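Local coordinates for protein Maltose/maltodextrin transport permease homologue (Bdellovibrio bacteriovorus HD100, PDB 6FFL) that binds maltotriose through this periplasmic-type solute-binding domain, MalE, which is fused to the membrane subunit MalF of a probable maltodextrin ABC transporter, at residues L138-T143 with D207-K212. Residues are numbered along the deposited sequence; the frame is centred on the assembly and turned at random.
Sequences LGKKMT and DKIIPK
Ile209 lays its CG2 methyl on the backbone of Gly139 and Lys140, joining the last turn of helix 132-142 to the loop after helix 191-205 in the four-stranded lobe of a type 2 periplasmic-binding-protein fold. The loop begins where Lys208 leaves helical geometry with positive phi, and the next residue turns its side chain to the neighbouring helix. There CG2 lies 3.5 Å from Lys140 N and 3.6 Å from Gly139 C. Gly139, with no side chain, presents bare backbone to the isoleucine, and Ile209 CD1 comes to 4.1 Å from Gly139 CA. With CG1 in the crowded position between backbone N and carbonyl carbon (chi1 70°), CG2 stands anti to the carbonyl carbon and is the methyl set against the helix backbone. Leu203 of helix 191-205 also packs on this isoleucine.

Lys140 runs fully extended beyond CG and borders the same methyl, its CG 3.7 Å from Ile209 CG2. Farther out, the lysine crosses Asp207 obliquely, and Lys140 CE packs at 3.7 Å from Asp207 OD1. The ionic link is long, Lys140 NZ to Asp207 OD1 measuring 3.9 Å; Asp207 OD2 has its stronger partner in Lys202, so the solvent-exposed lysine of helix 132-142 probably adds modest electrostatic attraction to a buried aspartate.

Just past the helix, Thr143 CG2 touches Lys208 O, and Thr143 OG1 stands 3.7 Å from Ile209 CA. This hydroxyl is held by two hydrogen bonds: Gly156 N donates to it, and Thr143 OG1 donates to Gly139 O at 2.6 Å, with a C=O...O angle of 149° and the donor tilted 30° from the carbonyl plane.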
ATOM      1  N   LEU A 138      -3.183 -19.419  18.025  1.00 17.15           N
ATOM      2  CA  LEU A 138      -3.177 -20.116  16.745  1.00 17.98           C
ATOM      3  C   LEU A 138      -1.803 -20.052  16.091  1.00 20.00           C
ATOM      4  O   LEU A 138      -1.317 -21.050  15.549  1.00 21.58           O
ATOM      5  CB  LEU A 138      -4.232 -19.505  15.824  1.00 17.28           C
ATOM      6  CG  LEU A 138      -4.507 -20.156  14.473  1.00 22.23           C
ATOM      7  CD1 LEU A 138      -4.948 -21.612  14.654  1.00 23.55           C
ATOM      8  CD2 LEU A 138      -5.563 -19.333  13.748  1.00 19.58           C
ATOM      9  N   GLY A 139      -1.167 -18.879  16.127  1.00 15.26           N
ATOM     10  CA  GLY A 139       0.155 -18.744  15.539  1.00 15.81           C
ATOM     11  C   GLY A 139       1.173 -19.698  16.138  1.00 20.35           C
ATOM     12  O   GLY A 139       2.026 -20.230  15.426  1.00 16.35           O
ATOM     13  N   LYS A 140       1.109 -19.916  17.456  1.00 15.04           N
ATOM     14  CA  LYS A 140       2.018 -20.871  18.082  1.00 18.49           C
ATOM     15  C   LYS A 140       1.739 -22.288  17.600  1.00 21.19           C
ATOM     16  O   LYS A 140       2.672 -23.055  17.340  1.00 23.55           O
ATOM     17  CB  LYS A 140       1.901 -20.805  19.606  1.00 23.70           C
ATOM     18  CG  LYS A 140       2.436 -19.520  20.239  1.00 21.83           C
ATOM     19  CD  LYS A 140       2.280 -19.559  21.763  1.00 26.61           C
ATOM     20  CE  LYS A 140       2.765 -18.269  22.411  1.00 30.53           C
ATOM     21  NZ  LYS A 140       2.535 -18.288  23.880  1.00 36.52           N
ATOM     22  N   LYS A 141       0.463 -22.658  17.479  1.00 19.67           N
ATOM     23  CA  LYS A 141       0.156 -24.011  17.022  1.00 19.37           C
ATOM     24  C   LYS A 141       0.575 -24.214  15.572  1.00 19.10           C
ATOM     25  O   LYS A 141       0.939 -25.331  15.184  1.00 22.47           O
ATOM     26  CB  LYS A 141      -1.337 -24.305  17.206  1.00 23.16           C
ATOM     27  CG  LYS A 141      -1.732 -24.403  18.671  1.00 30.75           C
ATOM     28  CD  LYS A 141      -3.056 -25.096  18.873  1.00 41.55           C
ATOM     29  CE  LYS A 141      -4.139 -24.413  18.078  1.00 47.89           C
ATOM     30  NZ  LYS A 141      -5.491 -24.714  18.619  1.00 54.11           N
ATOM     31  N   MET A 142       0.564 -23.147  14.775  1.00 17.88           N
ATOM     32  CA  MET A 142       0.885 -23.212  13.356  1.00 19.14           C
ATOM     33  C   MET A 142       2.375 -23.055  13.061  1.00 23.03           C
ATOM     34  O   MET A 142       2.771 -23.161  11.893  1.00 23.66           O
ATOM     35  CB  MET A 142       0.107 -22.131  12.605  1.00 19.26           C
ATOM     36  CG  MET A 142      -1.387 -22.370  12.494  1.00 19.27           C
ATOM     37  SD  MET A 142      -1.761 -23.919  11.644  1.00 31.06           S
ATOM     38  CE  MET A 142      -3.436 -24.218  12.200  1.00 35.77           C
ATOM     39  N   THR A 143       3.201 -22.790  14.077  1.00 18.59           N
ATOM     40  CA  THR A 143       4.651 -22.694  13.934  1.00 19.05           C
ATOM     41  C   THR A 143       5.238 -24.050  14.302  1.00 28.76           C
ATOM     42  O   THR A 143       5.120 -24.488  15.454  1.00 30.47           O
ATOM     43  CB  THR A 143       5.219 -21.601  14.837  1.00 24.72           C
ATOM     44  OG1 THR A 143       4.534 -20.364  14.589  1.00 19.59           O
ATOM     45  CG2 THR A 143       6.715 -21.406  14.575  1.00 22.87           C
ATOM     46  N   ASP A 207       6.629 -14.835  21.757  1.00 24.87           N
ATOM     47  CA  ASP A 207       5.723 -15.835  21.210  1.00 23.89           C
ATOM     48  C   ASP A 207       6.397 -16.636  20.107  1.00 25.53           C
ATOM     49  O   ASP A 207       6.097 -17.822  19.941  1.00 24.09           O
ATOM     50  CB  ASP A 207       4.452 -15.164  20.700  1.00 27.09           C
ATOM     51  CG  ASP A 207       3.807 -14.278  21.749  1.00 31.84           C
ATOM     52  OD1 ASP A 207       3.671 -14.736  22.901  1.00 40.36           O
ATOM     53  OD2 ASP A 207       3.430 -13.138  21.415  1.00 33.13           O
ATOM     54  N   LYS A 208       7.311 -16.009  19.358  1.00 22.13           N
ATOM     55  CA  LYS A 208       8.091 -16.670  18.308  1.00 21.93           C
ATOM     56  C   LYS A 208       7.184 -17.282  17.243  1.00 24.21           C
ATOM     57  O   LYS A 208       7.349 -18.435  16.836  1.00 22.72           O
ATOM     58  CB  LYS A 208       9.040 -17.719  18.894  1.00 22.40           C
ATOM     59  CG  LYS A 208       9.847 -17.233  20.104  1.00 32.53           C
ATOM     60  CD  LYS A 208      10.174 -18.412  21.021  1.00 42.73           C
ATOM     61  CE  LYS A 208      11.661 -18.580  21.208  1.00 47.09           C
ATOM     62  NZ  LYS A 208      12.289 -17.319  21.672  1.00 50.03           N
ATOM     63  N   ILE A 209       6.229 -16.484  16.774  1.00 20.07           N
ATOM     64  CA  ILE A 209       5.323 -16.914  15.716  1.00 18.00           C
ATOM     65  C   ILE A 209       5.598 -16.228  14.384  1.00 16.89           C
ATOM     66  O   ILE A 209       4.963 -16.594  13.382  1.00 16.77           O
ATOM     67  CB  ILE A 209       3.843 -16.730  16.121  1.00 20.54           C
ATOM     68  CG1 ILE A 209       3.449 -15.255  16.194  1.00 20.49           C
ATOM     69  CG2 ILE A 209       3.579 -17.396  17.466  1.00 20.11           C
ATOM     70  CD1 ILE A 209       1.932 -15.069  16.207  1.00 20.58           C
ATOM     71  N   ILE A 210       6.517 -15.258  14.331  1.00 18.47           N
ATOM     72  CA  ILE A 210       6.947 -14.636  13.077  1.00 16.45           C
ATOM     73  C   ILE A 210       8.454 -14.833  12.942  1.00 19.35           C
ATOM     74  O   ILE A 210       9.159 -14.933  13.958  1.00 20.98           O
ATOM     75  CB  ILE A 210       6.581 -13.138  13.018  1.00 15.25           C
ATOM     76  CG1 ILE A 210       7.326 -12.355  14.103  1.00 16.86           C
ATOM     77  CG2 ILE A 210       5.083 -12.927  13.140  1.00 14.78           C
ATOM     78  CD1 ILE A 210       7.058 -10.849  14.069  1.00 20.90           C
ATOM     79  N   PRO A 211       8.991 -14.898  11.727  1.00 18.56           N
ATOM     80  CA  PRO A 211      10.427 -15.159  11.565  1.00 19.54           C
ATOM     81  C   PRO A 211      11.289 -14.002  12.053  1.00 23.04           C
ATOM     82  O   PRO A 211      10.867 -12.846  12.098  1.00 25.88           O
ATOM     83  CB  PRO A 211      10.588 -15.360  10.054  1.00 19.77           C
ATOM     84  CG  PRO A 211       9.185 -15.605   9.532  1.00 21.33           C
ATOM     85  CD  PRO A 211       8.283 -14.839  10.439  1.00 21.54           C
ATOM     86  N   LYS A 212      12.535 -14.337  12.415  1.00 21.19           N
ATOM     87  CA  LYS A 212      13.477 -13.301  12.844  1.00 23.50           C
ATOM     88  C   LYS A 212      13.867 -12.380  11.695  1.00 24.02           C
ATOM     89  O   LYS A 212      14.225 -11.218  11.926  1.00 33.23           O
ATOM     90  CB  LYS A 212      14.728 -13.945  13.443  1.00 23.54           C
ATOM     91  CG  LYS A 212      14.458 -14.809  14.659  1.00 40.74           C
ATOM     92  CD  LYS A 212      14.276 -13.981  15.926  1.00 41.39           C
ATOM     93  CE  LYS A 212      14.518 -14.837  17.164  1.00 44.63           C
ATOM     94  NZ  LYS A 212      14.311 -14.097  18.439  1.00 44.82           N
TER